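Glutathione s-transferase (Oryza sativa, PDB 1OYJ) conjugates reduced glutathione to a wide range of hydrophobic electrophiles, as a tau-family plant glutathione transferase active in herbicide detoxification. Local coordinates at residues A[68-71]-A[72-75]; A[109-112]-A[113-117]. One frame throughout, in Å; residues are numbered along the deposited sequence.

Contact 1: A[68-71]-A[72-75]; sequences ESLV and ILQY. With GSH (glutathione), chain N.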
loop_
_atom_site.group_PDB
_atom_site.type_symbol
_atom_site.label_atom_id
_atom_site.label_comp_id
_atom_site.label_asym_id
_atom_site.label_seq_id
_atom_site.Cartn_x
_atom_site.Cartn_y
_atom_site.Cartn_z
ATOM N N GLU A 68 0.304 8.762 5.007
ATOM C CA GLU A 68 -0.151 7.407 4.761
ATOM C C GLU A 68 0.333 6.585 5.942
ATOM O O GLU A 68 1.496 6.415 6.141
ATOM C CB GLU A 68 0.312 6.824 3.413
ATOM C CG GLU A 68 -0.433 7.517 2.224
ATOM C CD GLU A 68 -1.917 7.212 2.177
ATOM O OE1 GLU A 68 -2.305 5.989 2.352
ATOM O OE2 GLU A 68 -2.732 8.163 1.957
ATOM N N SER A 69 -0.622 6.139 6.742
ATOM C CA SER A 69 -0.329 5.458 7.997
ATOM C C SER A 69 0.706 4.362 7.875
ATOM O O SER A 69 1.657 4.272 8.676
ATOM C CB SER A 69 -1.618 5.037 8.694
ATOM O OG SER A 69 -2.370 4.148 7.956
ATOM N N LEU A 70 0.615 3.529 6.862
ATOM C CA LEU A 70 1.570 2.392 6.829
ATOM C C LEU A 70 2.994 2.848 6.470
ATOM O O LEU A 70 3.992 2.234 6.864
ATOM C CB LEU A 70 1.110 1.305 5.844
ATOM C CG LEU A 70 -0.117 0.485 6.213
ATOM C CD1 LEU A 70 -0.403 -0.678 5.221
ATOM C CD2 LEU A 70 0.018 -0.098 7.566
ATOM N N VAL A 71 3.050 3.948 5.743
ATOM C CA VAL A 71 4.289 4.593 5.400
ATOM C C VAL A 71 4.907 5.203 6.700
ATOM O O VAL A 71 6.103 5.033 6.951
ATOM C CB VAL A 71 4.096 5.676 4.229
ATOM C CG1 VAL A 71 5.439 6.462 3.998
ATOM C CG2 VAL A 71 3.658 5.025 2.952
ATOM N N ILE A 72 4.084 5.884 7.524
ATOM C CA ILE A 72 4.523 6.469 8.776
ATOM C C ILE A 72 5.040 5.335 9.701
ATOM O O ILE A 72 6.098 5.448 10.270
ATOM C CB ILE A 72 3.339 7.274 9.485
ATOM C CG1 ILE A 72 2.928 8.544 8.694
ATOM C CG2 ILE A 72 3.721 7.558 10.855
ATOM C CD1 ILE A 72 1.518 8.991 8.935
ATOM N N LEU A 73 4.304 4.226 9.782
ATOM C CA LEU A 73 4.772 3.087 10.592
ATOM C C LEU A 73 6.183 2.598 10.156
ATOM O O LEU A 73 7.083 2.441 10.995
ATOM C CB LEU A 73 3.834 1.951 10.538
ATOM C CG LEU A 73 2.450 2.095 11.098
ATOM C CD1 LEU A 73 1.831 0.703 11.284
ATOM C CD2 LEU A 73 2.466 2.843 12.359
ATOM N N GLN A 74 6.413 2.436 8.885
ATOM C CA GLN A 74 7.724 2.002 8.444
ATOM C C GLN A 74 8.782 3.042 8.684
ATOM O O GLN A 74 9.956 2.735 9.080
ATOM C CB GLN A 74 7.638 1.611 6.992
ATOM C CG GLN A 74 6.898 0.294 6.847
ATOM C CD GLN A 74 6.860 -0.144 5.408
ATOM O OE1 GLN A 74 7.705 -0.880 4.979
ATOM N NE2 GLN A 74 5.875 0.324 4.678
ATOM N N TYR A 75 8.333 4.286 8.598
ATOM C CA TYR A 75 9.218 5.403 8.882
ATOM C C TYR A 75 9.684 5.398 10.338
ATOM O O TYR A 75 10.873 5.647 10.641
ATOM C CB TYR A 75 8.600 6.746 8.432
ATOM C CG TYR A 75 9.456 7.984 8.711
ATOM C CD1 TYR A 75 10.566 8.272 7.934
ATOM C CD2 TYR A 75 9.200 8.802 9.815
ATOM C CE1 TYR A 75 11.368 9.398 8.214
ATOM C CE2 TYR A 75 9.994 9.900 10.105
ATOM C CZ TYR A 75 11.066 10.199 9.306
ATOM O OH TYR A 75 11.822 11.303 9.603
HETATM N N1 GSH N . -4.653 5.735 3.334
HETATM C CA1 GSH N . -4.897 6.435 4.552
HETATM C C1 GSH N . -3.952 6.267 5.680
HETATM O O11 GSH N . -3.531 7.077 6.480
HETATM O O12 GSH N . -3.598 5.115 5.806
HETATM C CB1 GSH N . -6.264 7.008 4.860
HETATM C CG1 GSH N . -6.369 7.963 6.055
HETATM C CD1 GSH N . -7.792 8.505 6.126
HETATM O OE1 GSH N . -8.675 7.871 5.576
HETATM N N2 GSH N . -8.042 9.617 6.819
HETATM C CA2 GSH N . -9.371 10.169 6.908
HETATM C C2 GSH N . -9.264 11.569 6.279
HETATM O O2 GSH N . -8.395 12.290 6.723
HETATM C CB2 GSH N . -9.743 10.235 8.390
HETATM S SG2 GSH N . -10.064 8.559 9.065
HETATM N N3 GSH N . -9.912 11.922 5.168
HETATM C CA3 GSH N . -10.434 13.307 5.294
HETATM C C3 GSH N . -11.835 13.715 4.840
HETATM O O31 GSH N . -12.034 14.798 4.199
HETATM O O32 GSH N . -12.793 13.021 5.147
#

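Contact 2: A[109-112]-A[113-117]; sequences DYVD and RKLYD. With GSH (glutathione), chain O.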
loop_
_atom_site.group_PDB
_atom_site.type_symbol
_atom_site.label_atom_id
_atom_site.label_comp_id
_atom_site.label_asym_id
_atom_site.label_seq_id
_atom_site.Cartn_x
_atom_site.Cartn_y
_atom_site.Cartn_z
ATOM N N ASP A 109 -1.025 -4.578 4.074
ATOM C CA ASP A 109 -1.726 -4.139 2.847
ATOM C C ASP A 109 -3.186 -4.686 2.802
ATOM O O ASP A 109 -4.132 -4.016 2.435
ATOM C CB ASP A 109 -0.958 -4.580 1.604
ATOM C CG ASP A 109 -1.707 -4.255 0.327
ATOM O OD1 ASP A 109 -1.825 -3.087 -0.009
ATOM O OD2 ASP A 109 -2.330 -5.076 -0.306
ATOM N N TYR A 110 -3.359 -5.942 3.216
ATOM C CA TYR A 110 -4.629 -6.590 3.160
ATOM C C TYR A 110 -5.596 -5.837 4.127
ATOM O O TYR A 110 -6.726 -5.515 3.762
ATOM C CB TYR A 110 -4.500 -7.983 3.638
ATOM C CG TYR A 110 -5.806 -8.724 3.741
ATOM C CD1 TYR A 110 -6.300 -9.455 2.683
ATOM C CD2 TYR A 110 -6.521 -8.741 4.911
ATOM C CE1 TYR A 110 -7.517 -10.084 2.760
ATOM C CE2 TYR A 110 -7.723 -9.383 4.997
ATOM C CZ TYR A 110 -8.214 -10.116 3.918
ATOM O OH TYR A 110 -9.416 -10.817 4.061
ATOM N N VAL A 111 -5.113 -5.498 5.300
ATOM C CA VAL A 111 -5.890 -4.660 6.223
ATOM C C VAL A 111 -6.310 -3.316 5.604
ATOM O O VAL A 111 -7.486 -2.909 5.674
ATOM C CB VAL A 111 -5.170 -4.400 7.527
ATOM C CG1 VAL A 111 -6.068 -3.532 8.425
ATOM C CG2 VAL A 111 -4.923 -5.742 8.241
ATOM N N ASP A 112 -5.375 -2.657 4.984
ATOM C CA ASP A 112 -5.729 -1.398 4.342
ATOM C C ASP A 112 -6.773 -1.595 3.256
ATOM O O ASP A 112 -7.615 -0.735 3.062
ATOM C CB ASP A 112 -4.519 -0.740 3.721
ATOM C CG ASP A 112 -3.817 0.207 4.658
ATOM O OD1 ASP A 112 -3.002 1.036 4.199
ATOM O OD2 ASP A 112 -4.067 0.268 5.833
ATOM N N ARG A 113 -6.703 -2.723 2.544
ATOM C CA ARG A 113 -7.614 -2.955 1.453
ATOM C C ARG A 113 -8.989 -3.370 1.921
ATOM O O ARG A 113 -9.893 -3.197 1.137
ATOM C CB ARG A 113 -7.126 -4.058 0.489
ATOM C CG ARG A 113 -5.926 -3.720 -0.374
ATOM C CD ARG A 113 -5.254 -4.926 -1.191
ATOM N NE ARG A 113 -4.257 -4.303 -2.091
ATOM C CZ ARG A 113 -4.594 -3.703 -3.259
ATOM N NH1 ARG A 113 -3.693 -3.049 -3.961
ATOM N NH2 ARG A 113 -5.834 -3.825 -3.748
ATOM N N LYS A 114 -9.143 -3.955 3.119
ATOM C CA LYS A 114 -10.400 -4.565 3.468
ATOM C C LYS A 114 -11.248 -3.886 4.605
ATOM O O LYS A 114 -12.468 -3.694 4.475
ATOM C CB LYS A 114 -10.118 -6.038 3.858
ATOM C CG LYS A 114 -9.531 -6.903 2.659
ATOM C CD LYS A 114 -10.590 -7.254 1.544
ATOM C CE LYS A 114 -9.954 -7.927 0.342
ATOM N NZ LYS A 114 -10.909 -8.335 -0.785
ATOM N N LEU A 115 -10.572 -3.479 5.680
ATOM C CA LEU A 115 -11.258 -3.172 6.932
ATOM C C LEU A 115 -12.080 -1.883 6.801
ATOM O O LEU A 115 -13.301 -1.845 7.009
ATOM C CB LEU A 115 -10.265 -3.110 8.086
ATOM C CG LEU A 115 -9.990 -4.372 8.892
ATOM C CD1 LEU A 115 -11.251 -4.768 9.679
ATOM C CD2 LEU A 115 -9.648 -5.507 7.985
ATOM N N TYR A 116 -11.410 -0.833 6.485
ATOM C CA TYR A 116 -12.103 0.432 6.443
ATOM C C TYR A 116 -13.242 0.423 5.459
ATOM O O TYR A 116 -14.372 0.751 5.817
ATOM C CB TYR A 116 -11.150 1.504 6.098
ATOM C CG TYR A 116 -11.784 2.854 5.944
ATOM C CD1 TYR A 116 -12.166 3.544 7.042
ATOM C CD2 TYR A 116 -11.910 3.443 4.719
ATOM C CE1 TYR A 116 -12.692 4.782 6.953
ATOM C CE2 TYR A 116 -12.445 4.730 4.607
ATOM C CZ TYR A 116 -12.833 5.382 5.756
ATOM O OH TYR A 116 -13.387 6.655 5.741
ATOM N N ASP A 117 -12.988 0.035 4.235
ATOM C CA ASP A 117 -14.025 0.091 3.218
ATOM C C ASP A 117 -15.142 -0.903 3.461
ATOM O O ASP A 117 -16.342 -0.607 3.279
ATOM C CB ASP A 117 -13.457 -0.193 1.808
ATOM C CG ASP A 117 -12.416 0.862 1.313
ATOM O OD1 ASP A 117 -12.689 2.073 1.343
ATOM O OD2 ASP A 117 -11.261 0.514 0.920
HETATM N N1 GSH O . -11.924 -4.570 -6.383
HETATM C CA1 GSH O . -12.944 -4.376 -5.350
HETATM C C1 GSH O . -14.292 -4.573 -6.006
HETATM O O11 GSH O . -15.154 -3.706 -5.950
HETATM O O12 GSH O . -14.539 -5.592 -6.622
HETATM C CB1 GSH O . -12.660 -5.372 -4.166
HETATM C CG1 GSH O . -13.643 -5.192 -3.002
HETATM C CD1 GSH O . -13.428 -5.970 -1.685
HETATM O OE1 GSH O . -12.385 -5.868 -1.065
HETATM N N2 GSH O . -14.469 -6.687 -1.250
HETATM C CA2 GSH O . -14.611 -7.221 0.107
HETATM C C2 GSH O . -14.628 -8.712 0.115
HETATM O O2 GSH O . -15.018 -9.346 1.122
HETATM C CB2 GSH O . -15.847 -6.651 0.779
HETATM S SG2 GSH O . -15.662 -4.865 0.923
HETATM N N3 GSH O . -14.142 -9.243 -1.046
HETATM C CA3 GSH O . -13.904 -10.670 -1.183
HETATM C C3 GSH O . -12.791 -11.247 -0.308
HETATM O O31 GSH O . -11.947 -10.448 0.223
HETATM O O32 GSH O . -12.756 -12.513 -0.148
HETATM O O HOH W 1 -8.619 -0.436 6.116
#

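Contact 1: A[68-71]-A[72-75]
L70 lays CD2 beside CD1 of L73, 4.2 Å away, an apolar touch one turn apart in helix 69-79. The helix starts here: E68 is its N-cap residue, and the ladder begins with I72 N on E68 O (3.0 Å) and L73 N on S69 O (2.9 Å). Q74 N bonds to L70 O (3.2 Å). The same oxygen takes a weak bond from Q74 NE2, while Q74 OE1 turns to R105.

Ahead of the first turn lies glutathione. Its amino nitrogen N1 donates to E68 OE1 at 2.6 Å. The neighbouring carboxylate is held from S69, whose backbone N donates to O11 (3.1 Å) and whose OG donates to O12 (2.7 Å). S69 OG sits between backbone N and carbonyl carbon, chi1 62°, which places both donors on the ligand's side; R20 also binds OG.

Thus the two charged groups on one alpha carbon of the gamma-glutamyl end meet complementary partners: an acid for the amine, and a hydroxyl with a helix-start N-H for the carboxylate. The helix dipole would probably favour that anion, consistent with the glutathione site of the thioredoxin-like GST domain.

Contact 2: A[109-112]-A[113-117]
K114 crosses Y110 with CG over the centre of the phenol ring, 3.8 Å from the centroid and 14° off the normal, a CH-pi contact one helical turn apart. The lysine chain bends at chi2 (-73°) and then runs extended to NZ, which donates to two oxygens of a bound glutathione: O31 of the glycyl carboxylate at 2.6 Å and OE1 of the gamma-glutamyl amide at 2.9 Å. Along the same helix D109 and R113 form a salt bridge. R113 NE meets D109 OD2 at 2.7 Å on its syn lone pair; the oxygen lies near the guanidinium plane, but the N-H points well off it (134°). With R113 cut back to an alanine, the D109 carboxylate would probably lose its charged mate, and a gap is likely to open against H53 of the second subunit.

Behind these side chains the backbone departs from a regular alpha-helix. V111 O accepts from both L115 N (3.1 Å) and K114 N (3.2 Å), whereas K114 N bonds only weakly to Y110 O. One step on, D112 O and Y116 N stand 5.1 Å apart, and a water links Y116 N (2.8 Å) to V111 O instead. The ladder is thus locally opened and hydrated.

Farther out, D112 pairs with R20 of helix 16-28, which faces it from the thioredoxin-like domain. Helix 127-148 packs against Y110 through I140, T143 and L144, and F172 covers V111 and L115.

Contact 1 precedes contact 2 along the chain, and their centres lie 15 Å apart. Helix 69-79 follows strand 64-67, an edge of the four-stranded sheet of the N-terminal domain; helix 97-124, the next helix, belongs to the all-helical C-terminal domain. The two meet at the domain interface, where L70 CD1 comes 3.3 Å from D112 OD1. R20 ties them further, binding S69 at one contact and D112 at the other. Both also face the second subunit, with a long, weak ion pair between E68 and R113 of opposite chains. Each contact holds a different glutathione: one lies in the N-terminal domain's site and another on the helical domain, beside helices 97-124 and 127-148.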